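Local coordinates for protein C alpha-dehydrogenase (Sphingobium sp. SYK-6, PDB 4YAC) that binds NADH and, as a short-chain dehydrogenase/reductase of the lignin beta-aryl ether cleavage pathway, probably oxidises a hydroxyl-bearing carbon with transfer of hydride to NAD(+), at residues A[34-39]-A[45-50]; A[9-14]-A[20-25]; A[61-64]-A[69-72]; A[27-32]-A[237-242]. All coordinates share one frame; numbering follows the deposited sequence.

Contact 1 (A[34-39]-A[45-50]); sequences VVIADI and DEAMGY. With NAI (1,4-dihydronicotinamide adenine dinucleotide), chain B.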
# COMPACT_ATOMS: atom_id res chain seq x y z
N VAL A 34 -15.57 -20.73 16.07
CA VAL A 34 -14.48 -19.77 15.92
C VAL A 34 -13.16 -20.29 16.45
O VAL A 34 -13.06 -20.71 17.60
CB VAL A 34 -14.81 -18.45 16.63
CG1 VAL A 34 -13.68 -17.43 16.42
CG2 VAL A 34 -16.13 -17.89 16.15
N VAL A 35 -12.14 -20.23 15.60
CA VAL A 35 -10.76 -20.46 16.03
C VAL A 35 -10.11 -19.10 16.25
O VAL A 35 -10.08 -18.28 15.34
CB VAL A 35 -9.95 -21.25 14.99
CG1 VAL A 35 -8.51 -21.44 15.45
CG2 VAL A 35 -10.60 -22.60 14.71
N ILE A 36 -9.61 -18.86 17.46
CA ILE A 36 -8.84 -17.65 17.72
C ILE A 36 -7.37 -18.02 17.70
O ILE A 36 -6.94 -18.93 18.41
CB ILE A 36 -9.23 -16.96 19.05
CG1 ILE A 36 -9.19 -17.93 20.24
CG2 ILE A 36 -10.62 -16.36 18.92
CD1 ILE A 36 -9.42 -17.25 21.58
N ALA A 37 -6.62 -17.31 16.86
CA ALA A 37 -5.20 -17.57 16.66
C ALA A 37 -4.40 -16.37 17.13
O ALA A 37 -4.62 -15.26 16.66
CB ALA A 37 -4.91 -17.86 15.20
N ASP A 38 -3.49 -16.60 18.06
CA ASP A 38 -2.75 -15.52 18.70
C ASP A 38 -1.36 -15.99 19.10
O ASP A 38 -1.17 -17.14 19.44
CB ASP A 38 -3.51 -15.02 19.92
CG ASP A 38 -3.16 -13.59 20.28
OD1 ASP A 38 -2.09 -13.37 20.88
OD2 ASP A 38 -3.97 -12.70 19.96
N ILE A 39 -0.38 -15.09 19.05
CA ILE A 39 0.98 -15.45 19.41
C ILE A 39 1.14 -15.57 20.93
O ILE A 39 1.96 -16.35 21.41
CB ILE A 39 2.00 -14.44 18.86
CG1 ILE A 39 3.40 -15.04 18.88
CG2 ILE A 39 1.94 -13.12 19.64
CD1 ILE A 39 4.45 -14.20 18.13
N ASP A 45 -5.50 -17.53 26.94
CA ASP A 45 -6.05 -18.02 28.20
C ASP A 45 -7.11 -17.06 28.74
O ASP A 45 -8.12 -17.49 29.29
CB ASP A 45 -4.94 -18.23 29.23
CG ASP A 45 -3.99 -19.36 28.86
OD1 ASP A 45 -4.29 -20.10 27.90
OD2 ASP A 45 -2.96 -19.52 29.54
N GLU A 46 -6.86 -15.76 28.59
CA GLU A 46 -7.81 -14.74 29.03
C GLU A 46 -9.10 -14.84 28.23
O GLU A 46 -10.19 -14.82 28.79
CB GLU A 46 -7.20 -13.35 28.89
CG GLU A 46 -6.11 -13.05 29.90
CD GLU A 46 -5.24 -11.86 29.50
OE1 GLU A 46 -5.60 -11.16 28.53
OE2 GLU A 46 -4.20 -11.64 30.15
N ALA A 47 -8.96 -14.93 26.91
CA ALA A 47 -10.12 -15.02 26.03
C ALA A 47 -10.95 -16.25 26.36
O ALA A 47 -12.17 -16.18 26.44
CB ALA A 47 -9.67 -15.05 24.57
N MET A 48 -10.29 -17.39 26.56
CA MET A 48 -11.00 -18.62 26.86
C MET A 48 -11.63 -18.58 28.24
O MET A 48 -12.59 -19.30 28.52
CB MET A 48 -10.07 -19.83 26.74
CG MET A 48 -9.54 -20.06 25.33
SD MET A 48 -10.84 -20.11 24.09
CE MET A 48 -11.75 -21.57 24.61
N GLY A 49 -11.11 -17.73 29.11
CA GLY A 49 -11.72 -17.52 30.41
C GLY A 49 -13.11 -16.92 30.23
O GLY A 49 -14.06 -17.29 30.92
N TYR A 50 -13.21 -16.00 29.28
CA TYR A 50 -14.49 -15.39 28.91
C TYR A 50 -15.40 -16.41 28.23
O TYR A 50 -16.54 -16.63 28.65
CB TYR A 50 -14.25 -14.18 27.99
CG TYR A 50 -15.51 -13.60 27.39
CD1 TYR A 50 -16.25 -12.65 28.08
CD2 TYR A 50 -15.95 -13.99 26.14
CE1 TYR A 50 -17.40 -12.11 27.54
CE2 TYR A 50 -17.09 -13.46 25.59
CZ TYR A 50 -17.81 -12.52 26.29
OH TYR A 50 -18.95 -11.98 25.74
PA NAI B . -4.04 -5.62 20.72
O1A NAI B . -2.69 -5.54 21.40
O2A NAI B . -5.14 -5.36 21.76
O5B NAI B . -4.23 -7.05 20.09
C5B NAI B . -3.29 -7.53 19.18
C4B NAI B . -3.24 -8.99 19.25
O4B NAI B . -2.49 -9.48 18.08
C3B NAI B . -2.54 -9.45 20.44
O3B NAI B . -3.27 -10.48 21.10
C2B NAI B . -1.26 -9.93 19.98
O2B NAI B . -0.74 -10.96 20.84
C1B NAI B . -1.53 -10.43 18.65
N9A NAI B . -0.35 -10.54 17.83
C8A NAI B . 0.66 -9.64 17.66
N7A NAI B . 1.58 -10.14 16.82
C5A NAI B . 1.19 -11.39 16.41
C6A NAI B . 1.69 -12.37 15.58
N6A NAI B . 2.94 -12.21 14.88
N1A NAI B . 1.00 -13.53 15.41
C2A NAI B . -0.17 -13.75 16.04
N3A NAI B . -0.70 -12.82 16.85
C4A NAI B . -0.05 -11.65 17.06
O3 NAI B . -4.12 -4.59 19.57
PN NAI B . -5.51 -3.96 19.09
O1N NAI B . -6.11 -3.13 20.22
O2N NAI B . -5.25 -3.02 17.82
O5D NAI B . -6.50 -5.09 18.70
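Ile-36 and Ala-47 make the tight part of this strand-to-helix packing, which belongs to the second beta-alpha-beta unit of a Rossmann fold. CD1 of Ile-36 stands 3.7 Å from CB of Ala-47. It gets there because CG1 lies between the backbone N and the carbonyl carbon (chi1 52°), a setting that sends the longer branch toward the helix while CG2 turns to Ala-23 of helix 17-28. Met-48 adds a looser flank: its bent chain runs past the isoleucine in the opposite direction, and SD comes within 4.1 Å of the same CD1. The helix face turned from the strand is the solvent side, where Asp-45, Glu-46 and Gly-49 are exposed, and Met-48 is partly so. At the end of the strand packing gives way to recognition of NADH, since the Asp-38 carboxylate accepts both hydroxyls of the adenosine ribose, an arrangement well known from NAD(H)-dependent relatives. Backbone N-H groups of Gly-15 and Arg-40 bond to OD2 and OD1 and hold the carboxylate in place. An asparagine here would probably leave one ribose hydroxyl without its acceptor and weaken the grip on the cofactor. OD1 takes O2B at 2.8 Å, and OD2 takes O3B at 2.6 Å.

Contact 2 (A[9-14]-A[20-25]); sequences AFVTGG and LGQAKV. With NAI (1,4-dihydronicotinamide adenine dinucleotide), chain B.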
# COMPACT_ATOMS: atom_id res chain seq x y z
N ALA A 9 -14.93 -19.88 11.49
CA ALA A 9 -14.17 -18.64 11.36
C ALA A 9 -12.77 -18.81 11.94
O ALA A 9 -12.58 -19.47 12.96
CB ALA A 9 -14.89 -17.49 12.05
N PHE A 10 -11.80 -18.19 11.29
CA PHE A 10 -10.41 -18.20 11.74
C PHE A 10 -10.01 -16.75 11.95
O PHE A 10 -9.90 -15.99 10.99
CB PHE A 10 -9.53 -18.90 10.71
CG PHE A 10 -8.15 -19.23 11.19
CD1 PHE A 10 -7.14 -18.28 11.14
CD2 PHE A 10 -7.85 -20.50 11.67
CE1 PHE A 10 -5.86 -18.59 11.58
CE2 PHE A 10 -6.57 -20.81 12.11
CZ PHE A 10 -5.58 -19.85 12.06
N VAL A 11 -9.82 -16.36 13.21
CA VAL A 11 -9.61 -14.96 13.58
C VAL A 11 -8.21 -14.75 14.15
O VAL A 11 -7.89 -15.24 15.24
CB VAL A 11 -10.66 -14.48 14.61
CG1 VAL A 11 -10.48 -13.00 14.93
CG2 VAL A 11 -12.07 -14.74 14.10
N THR A 12 -7.38 -13.99 13.44
CA THR A 12 -6.01 -13.75 13.88
C THR A 12 -5.96 -12.58 14.85
O THR A 12 -6.71 -11.61 14.73
CB THR A 12 -5.07 -13.47 12.69
OG1 THR A 12 -5.34 -12.18 12.13
CG2 THR A 12 -5.23 -14.54 11.62
N GLY A 13 -5.07 -12.69 15.84
CA GLY A 13 -4.98 -11.72 16.90
C GLY A 13 -6.15 -11.82 17.87
O GLY A 13 -6.36 -10.92 18.68
N GLY A 14 -6.88 -12.93 17.80
CA GLY A 14 -8.15 -13.08 18.49
C GLY A 14 -8.10 -13.13 20.01
O GLY A 14 -9.14 -13.23 20.66
N LEU A 20 -10.45 -9.85 19.15
CA LEU A 20 -11.25 -10.53 20.17
C LEU A 20 -12.70 -10.08 20.07
O LEU A 20 -13.62 -10.88 20.22
CB LEU A 20 -10.70 -10.25 21.57
CG LEU A 20 -11.53 -10.77 22.75
CD1 LEU A 20 -11.78 -12.26 22.63
CD2 LEU A 20 -10.82 -10.46 24.06
N GLY A 21 -12.91 -8.79 19.80
CA GLY A 21 -14.24 -8.26 19.58
C GLY A 21 -14.93 -8.94 18.42
O GLY A 21 -16.12 -9.25 18.47
N GLN A 22 -14.17 -9.19 17.35
CA GLN A 22 -14.70 -9.90 16.20
C GLN A 22 -15.05 -11.34 16.59
O GLN A 22 -16.14 -11.82 16.27
CB GLN A 22 -13.69 -9.88 15.05
CG GLN A 22 -13.50 -8.48 14.47
CD GLN A 22 -12.41 -8.39 13.42
OE1 GLN A 22 -11.72 -9.36 13.13
NE2 GLN A 22 -12.24 -7.20 12.85
N ALA A 23 -14.15 -12.00 17.29
CA ALA A 23 -14.36 -13.38 17.73
C ALA A 23 -15.62 -13.52 18.59
O ALA A 23 -16.41 -14.45 18.40
CB ALA A 23 -13.15 -13.88 18.50
N LYS A 24 -15.81 -12.60 19.53
CA LYS A 24 -16.96 -12.64 20.43
C LYS A 24 -18.27 -12.58 19.66
O LYS A 24 -19.18 -13.38 19.89
CB LYS A 24 -16.91 -11.50 21.43
CG LYS A 24 -15.89 -11.67 22.54
CD LYS A 24 -15.97 -10.50 23.52
CE LYS A 24 -14.93 -10.62 24.63
NZ LYS A 24 -14.98 -9.45 25.56
N VAL A 25 -18.36 -11.62 18.75
CA VAL A 25 -19.57 -11.42 17.96
C VAL A 25 -19.85 -12.60 17.05
O VAL A 25 -20.99 -13.03 16.91
CB VAL A 25 -19.48 -10.12 17.12
CG1 VAL A 25 -20.66 -10.00 16.16
CG2 VAL A 25 -19.43 -8.90 18.03
PA NAI B . -4.04 -5.62 20.72
O1A NAI B . -2.69 -5.54 21.40
O2A NAI B . -5.14 -5.36 21.76
O5B NAI B . -4.23 -7.05 20.09
C5B NAI B . -3.29 -7.53 19.18
C4B NAI B . -3.24 -8.99 19.25
O4B NAI B . -2.49 -9.48 18.08
C3B NAI B . -2.54 -9.45 20.44
O3B NAI B . -3.27 -10.48 21.10
C2B NAI B . -1.26 -9.93 19.98
O2B NAI B . -0.74 -10.96 20.84
C1B NAI B . -1.53 -10.43 18.65
N9A NAI B . -0.35 -10.54 17.83
C8A NAI B . 0.66 -9.64 17.66
N7A NAI B . 1.58 -10.14 16.82
C5A NAI B . 1.19 -11.39 16.41
C6A NAI B . 1.69 -12.37 15.58
N6A NAI B . 2.94 -12.21 14.88
N1A NAI B . 1.00 -13.53 15.41
C2A NAI B . -0.17 -13.75 16.04
N3A NAI B . -0.70 -12.82 16.85
C4A NAI B . -0.05 -11.65 17.06
O3 NAI B . -4.12 -4.59 19.57
PN NAI B . -5.51 -3.96 19.09
O1N NAI B . -6.11 -3.13 20.22
O2N NAI B . -5.25 -3.02 17.82
O5D NAI B . -6.50 -5.09 18.70
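Gly-14 turns its carbonyl oxygen onto carbon atoms of Leu-20, and no hydrogen bond joins the two segments although the chain folds back so sharply. This is the glycine-rich turn of the Rossmann fold, running from strand 8-12 into helix 17-28. CD1 of Leu-20 lies 3.4 Å from Gly-14 O, and its CA-H offers the same oxygen a bent contact, with CA at 3.5 Å. With CG anti to the backbone N (chi1 173°), the leucine passes over the end of that carbonyl, with CB and CD1 both touching the oxygen. A type II turn from Val-11 to Gly-14 makes the bend, and Gly-13 supplies its positive phi of 73°. Both glycines sit where a CB would probably be crowded, at Gly-13 by the ribose O4B and at Gly-14 by the oxygen of Val-11. Deeper in, where strand faces helix, Val-11 points at Gln-22 and Ala-23; its CG1 is 4.2 Å from OE1 of Gln-22. That amide oxygen is satisfied within the buried interface by a hydrogen bond to OG1 of Thr-91. The bare turn brings the cofactor close to the backbone: CA of Gly-13 sits 3.6 Å from O4B of NADH.

Contact 3 (A[61-64]-A[69-72]); sequences VRLD and AAYA. With NAI (1,4-dihydronicotinamide adenine dinucleotide), chain B.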
# COMPACT_ATOMS: atom_id res chain seq x y z
N VAL A 61 -5.65 -21.44 19.38
CA VAL A 61 -4.40 -21.99 18.87
C VAL A 61 -3.32 -20.93 18.97
O VAL A 61 -3.50 -19.81 18.48
CB VAL A 61 -4.53 -22.49 17.42
CG1 VAL A 61 -4.99 -21.37 16.48
CG2 VAL A 61 -3.22 -23.09 16.94
N ARG A 62 -2.21 -21.26 19.61
CA ARG A 62 -1.11 -20.31 19.70
C ARG A 62 -0.32 -20.34 18.41
O ARG A 62 0.23 -21.38 18.02
CB ARG A 62 -0.20 -20.59 20.89
CG ARG A 62 0.65 -19.39 21.26
CD ARG A 62 1.88 -19.78 22.06
NE ARG A 62 2.89 -20.43 21.23
CZ ARG A 62 3.68 -19.80 20.37
NH1 ARG A 62 3.58 -18.49 20.21
NH2 ARG A 62 4.57 -20.48 19.66
N LEU A 63 -0.25 -19.19 17.74
CA LEU A 63 0.33 -19.08 16.41
C LEU A 63 1.00 -17.74 16.20
O LEU A 63 0.41 -16.69 16.45
CB LEU A 63 -0.75 -19.27 15.35
CG LEU A 63 -0.36 -18.93 13.91
CD1 LEU A 63 0.72 -19.88 13.40
CD2 LEU A 63 -1.57 -18.96 13.00
N ASP A 64 2.25 -17.78 15.74
CA ASP A 64 2.95 -16.63 15.18
C ASP A 64 2.64 -16.58 13.69
O ASP A 64 3.07 -17.45 12.93
CB ASP A 64 4.46 -16.74 15.43
CG ASP A 64 5.24 -15.52 14.92
OD1 ASP A 64 4.65 -14.67 14.23
OD2 ASP A 64 6.45 -15.44 15.21
N ALA A 69 5.00 -22.20 8.16
CA ALA A 69 4.80 -23.61 8.44
C ALA A 69 3.79 -23.80 9.56
O ALA A 69 2.88 -24.63 9.47
CB ALA A 69 6.13 -24.26 8.81
N ALA A 70 3.94 -23.00 10.61
CA ALA A 70 3.03 -23.08 11.75
C ALA A 70 1.63 -22.63 11.35
O ALA A 70 0.65 -23.15 11.88
CB ALA A 70 3.54 -22.24 12.90
N TYR A 71 1.53 -21.68 10.43
CA TYR A 71 0.23 -21.19 9.99
C TYR A 71 -0.53 -22.34 9.33
O TYR A 71 -1.70 -22.58 9.63
CB TYR A 71 0.38 -20.01 9.03
CG TYR A 71 -0.78 -19.04 9.07
CD1 TYR A 71 -2.10 -19.49 9.09
CD2 TYR A 71 -0.56 -17.66 9.08
CE1 TYR A 71 -3.15 -18.60 9.13
CE2 TYR A 71 -1.62 -16.76 9.12
CZ TYR A 71 -2.91 -17.24 9.15
OH TYR A 71 -3.97 -16.36 9.18
N ALA A 72 0.16 -23.07 8.45
CA ALA A 72 -0.46 -24.20 7.77
C ALA A 72 -0.91 -25.25 8.78
O ALA A 72 -1.99 -25.84 8.64
CB ALA A 72 0.49 -24.80 6.77
PA NAI B . -4.04 -5.62 20.72
O1A NAI B . -2.69 -5.54 21.40
O2A NAI B . -5.14 -5.36 21.76
O5B NAI B . -4.23 -7.05 20.09
C5B NAI B . -3.29 -7.53 19.18
C4B NAI B . -3.24 -8.99 19.25
O4B NAI B . -2.49 -9.48 18.08
C3B NAI B . -2.54 -9.45 20.44
O3B NAI B . -3.27 -10.48 21.10
C2B NAI B . -1.26 -9.93 19.98
O2B NAI B . -0.74 -10.96 20.84
C1B NAI B . -1.53 -10.43 18.65
N9A NAI B . -0.35 -10.54 17.83
C8A NAI B . 0.66 -9.64 17.66
N7A NAI B . 1.58 -10.14 16.82
C5A NAI B . 1.19 -11.39 16.41
C6A NAI B . 1.69 -12.37 15.58
N6A NAI B . 2.94 -12.21 14.88
N1A NAI B . 1.00 -13.53 15.41
C2A NAI B . -0.17 -13.75 16.04
N3A NAI B . -0.70 -12.82 16.85
C4A NAI B . -0.05 -11.65 17.06
O3 NAI B . -4.12 -4.59 19.57
PN NAI B . -5.51 -3.96 19.09
O1N NAI B . -6.11 -3.13 20.22
O2N NAI B . -5.25 -3.02 17.82
O5D NAI B . -6.50 -5.09 18.70
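Leu-63 and Tyr-71 both hold CG roughly anti to the backbone N, at chi1 169° and -151°, and these settings carry the leucine methyls across to the helix and swing the phenol ring round to receive one of them. The two side chains cross at about a right angle. CD2 of Leu-63 lies over the middle of one ring face, 4.0 Å from the centroid of Tyr-71 and only 12° off the ring normal, a CH-pi contact made from directly above. The other methyl turns to the helix backbone: CD1 of Leu-63 rests 3.7 Å from CB of Ala-70. The closest approach of Leu-63 CD1 is to Ala-70 C, at 3.5 Å. One branch therefore meets the aromatic face and the other the helix backbone.

The setting is the third strand of the Rossmann fold, 57-62, the outermost on its side of the parallel sheet, where the chain leaves the strand for helix 68-81. Phe-10 and Thr-12 of strand 8-12 lie against Tyr-71 as well, placing its ring between helix and sheet. With only an alanine in place of Leu-63, a gap would probably open between strand end and helix, and the Tyr-71 face would lose its methyl. The same corner reaches the adenine. Asp-64 OD1 accepts the amino group N6A of NADH at 3.1 Å in a distinctly bent bond and is also bonded to OG1 of Thr-66. Farther along the adenine, past N1A, the backbone oxygen of Leu-63 approaches C2A to 3.0 Å.

Contact 4 (A[27-32]-A[237-242]); sequences AEEAQM and VVLDAV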
# COMPACT_ATOMS: atom_id res chain seq x y z
N ALA A 27 -18.77 -15.76 17.46
CA ALA A 27 -19.04 -16.95 18.26
C ALA A 27 -20.39 -16.90 18.96
O ALA A 27 -21.09 -17.91 19.06
CB ALA A 27 -17.93 -17.15 19.29
N GLU A 28 -20.76 -15.72 19.44
CA GLU A 28 -21.95 -15.58 20.27
C GLU A 28 -23.19 -15.28 19.44
O GLU A 28 -24.13 -16.08 19.41
CB GLU A 28 -21.74 -14.47 21.31
CG GLU A 28 -20.66 -14.81 22.32
CD GLU A 28 -20.51 -13.75 23.40
OE1 GLU A 28 -21.46 -13.58 24.20
OE2 GLU A 28 -19.45 -13.09 23.44
N GLU A 29 -23.20 -14.14 18.75
CA GLU A 29 -24.37 -13.75 17.97
C GLU A 29 -24.55 -14.61 16.73
O GLU A 29 -25.60 -15.22 16.53
CB GLU A 29 -24.27 -12.28 17.55
CG GLU A 29 -24.12 -11.31 18.71
CD GLU A 29 -24.02 -9.88 18.25
OE1 GLU A 29 -24.52 -9.56 17.16
OE2 GLU A 29 -23.42 -9.06 18.99
N ALA A 30 -23.52 -14.65 15.89
CA ALA A 30 -23.58 -15.37 14.63
C ALA A 30 -23.54 -16.89 14.82
O ALA A 30 -23.84 -17.64 13.89
CB ALA A 30 -22.46 -14.93 13.71
N GLN A 31 -23.14 -17.32 16.01
CA GLN A 31 -23.06 -18.74 16.33
C GLN A 31 -22.14 -19.51 15.39
O GLN A 31 -22.42 -20.65 15.02
CB GLN A 31 -24.46 -19.37 16.31
CG GLN A 31 -25.42 -18.73 17.30
CD GLN A 31 -26.80 -19.37 17.27
OE1 GLN A 31 -27.68 -18.92 16.53
NE2 GLN A 31 -26.99 -20.42 18.06
N MET A 32 -21.03 -18.88 14.99
CA MET A 32 -20.01 -19.58 14.22
C MET A 32 -19.13 -20.40 15.14
O MET A 32 -19.05 -20.12 16.34
CB MET A 32 -19.15 -18.59 13.43
CG MET A 32 -19.93 -17.70 12.48
SD MET A 32 -18.87 -16.81 11.34
CE MET A 32 -18.33 -18.14 10.27
N VAL A 237 -20.27 -4.35 13.22
CA VAL A 237 -20.11 -3.71 11.92
C VAL A 237 -19.54 -4.73 10.94
O VAL A 237 -19.97 -4.82 9.79
CB VAL A 237 -19.18 -2.48 11.99
CG1 VAL A 237 -18.87 -1.93 10.59
CG2 VAL A 237 -19.79 -1.40 12.86
N VAL A 238 -18.57 -5.51 11.41
CA VAL A 238 -17.94 -6.53 10.59
C VAL A 238 -18.94 -7.60 10.22
O VAL A 238 -19.05 -7.99 9.06
CB VAL A 238 -16.74 -7.17 11.32
CG1 VAL A 238 -16.34 -8.49 10.66
CG2 VAL A 238 -15.58 -6.21 11.33
N LEU A 239 -19.67 -8.09 11.22
CA LEU A 239 -20.66 -9.14 11.01
C LEU A 239 -21.62 -8.73 9.91
O LEU A 239 -21.93 -9.51 9.01
CB LEU A 239 -21.42 -9.43 12.30
CG LEU A 239 -22.57 -10.44 12.17
CD1 LEU A 239 -22.06 -11.78 11.66
CD2 LEU A 239 -23.26 -10.60 13.51
N ASP A 240 -22.07 -7.49 9.98
CA ASP A 240 -23.03 -6.96 9.03
C ASP A 240 -22.43 -6.87 7.62
O ASP A 240 -23.12 -7.10 6.63
CB ASP A 240 -23.53 -5.60 9.51
CG ASP A 240 -24.14 -4.78 8.42
OD1 ASP A 240 -25.32 -5.02 8.07
OD2 ASP A 240 -23.46 -3.87 7.90
N ALA A 241 -21.14 -6.56 7.55
CA ALA A 241 -20.45 -6.47 6.26
C ALA A 241 -20.27 -7.84 5.62
O ALA A 241 -20.42 -7.99 4.40
CB ALA A 241 -19.08 -5.80 6.44
N VAL A 242 -19.95 -8.84 6.43
CA VAL A 242 -19.79 -10.21 5.95
C VAL A 242 -21.11 -10.76 5.42
O VAL A 242 -21.16 -11.34 4.33
CB VAL A 242 -19.25 -11.13 7.06
CG1 VAL A 242 -19.24 -12.60 6.61
CG2 VAL A 242 -17.86 -10.70 7.48
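Ala-30 and Leu-239 are the nearest points of the two backbones, their CA atoms 7.8 Å apart, and just beyond the alanine the chain swings away from its helical course at Gln-31, whose phi is positive (58°). The small residue and the long one fit each other: Leu-239 reaches across and sets CD1 3.8 Å from CB of Ala-30. No hydrogen bond spans the two segments. The CG of Leu-239 is anti to the backbone N (chi1 175°), so that the fork of methyls stands out from its own helix toward the other segment. CD2, the second prong, passes the carboxylate of Glu-29, with OE1 4.0 Å away. This is a glancing contact between an apolar methyl and a charged group, and the glutamate owes its orientation to something else: OE2 forms a salt bridge with NE of Arg-236, one turn back along the helix that carries Leu-239. The extended glutamate thus bridges to that helix by charge, while Ala-30 next to it packs against the leucine.

In the Rossmann fold, the chain following helix 17-28 here lies beside helix 231-243, which leads into the last strand of the sheet, 248-249. Leucine and alanine are both buried, and Leu-239 also packs on Val-25 and Leu-26 of the first helix and on Leu-4 near the N terminus. On the same turn as Leu-239, Val-238 touches Gln-22 and Leu-140 of strand 137-142, and Val-237 meets Tyr-273 of the second subunit.

In the fold
From the N terminus, contact 2 closes first, a short loop from strand 8-12 through the glycine-rich turn to helix 17-28. The end of that helix opens contact 4, which closes only after some two hundred residues, at helix 231-243. Within that span contact 1 and then contact 3 close their own short loops in series; none of the four cross. Strands 8-12, 33-38 and 57-62 lie side by side, so contacts 1 to 3 share one sheet and all reach NADH. The strands are probably joined by backbone hydrogen bonds, Val-35 N to Ala-9 O and Leu-63 N to Asp-38 O, each 2.8 Å. Contact 4 ties this cofactor-binding half to the C-terminal part of the fold.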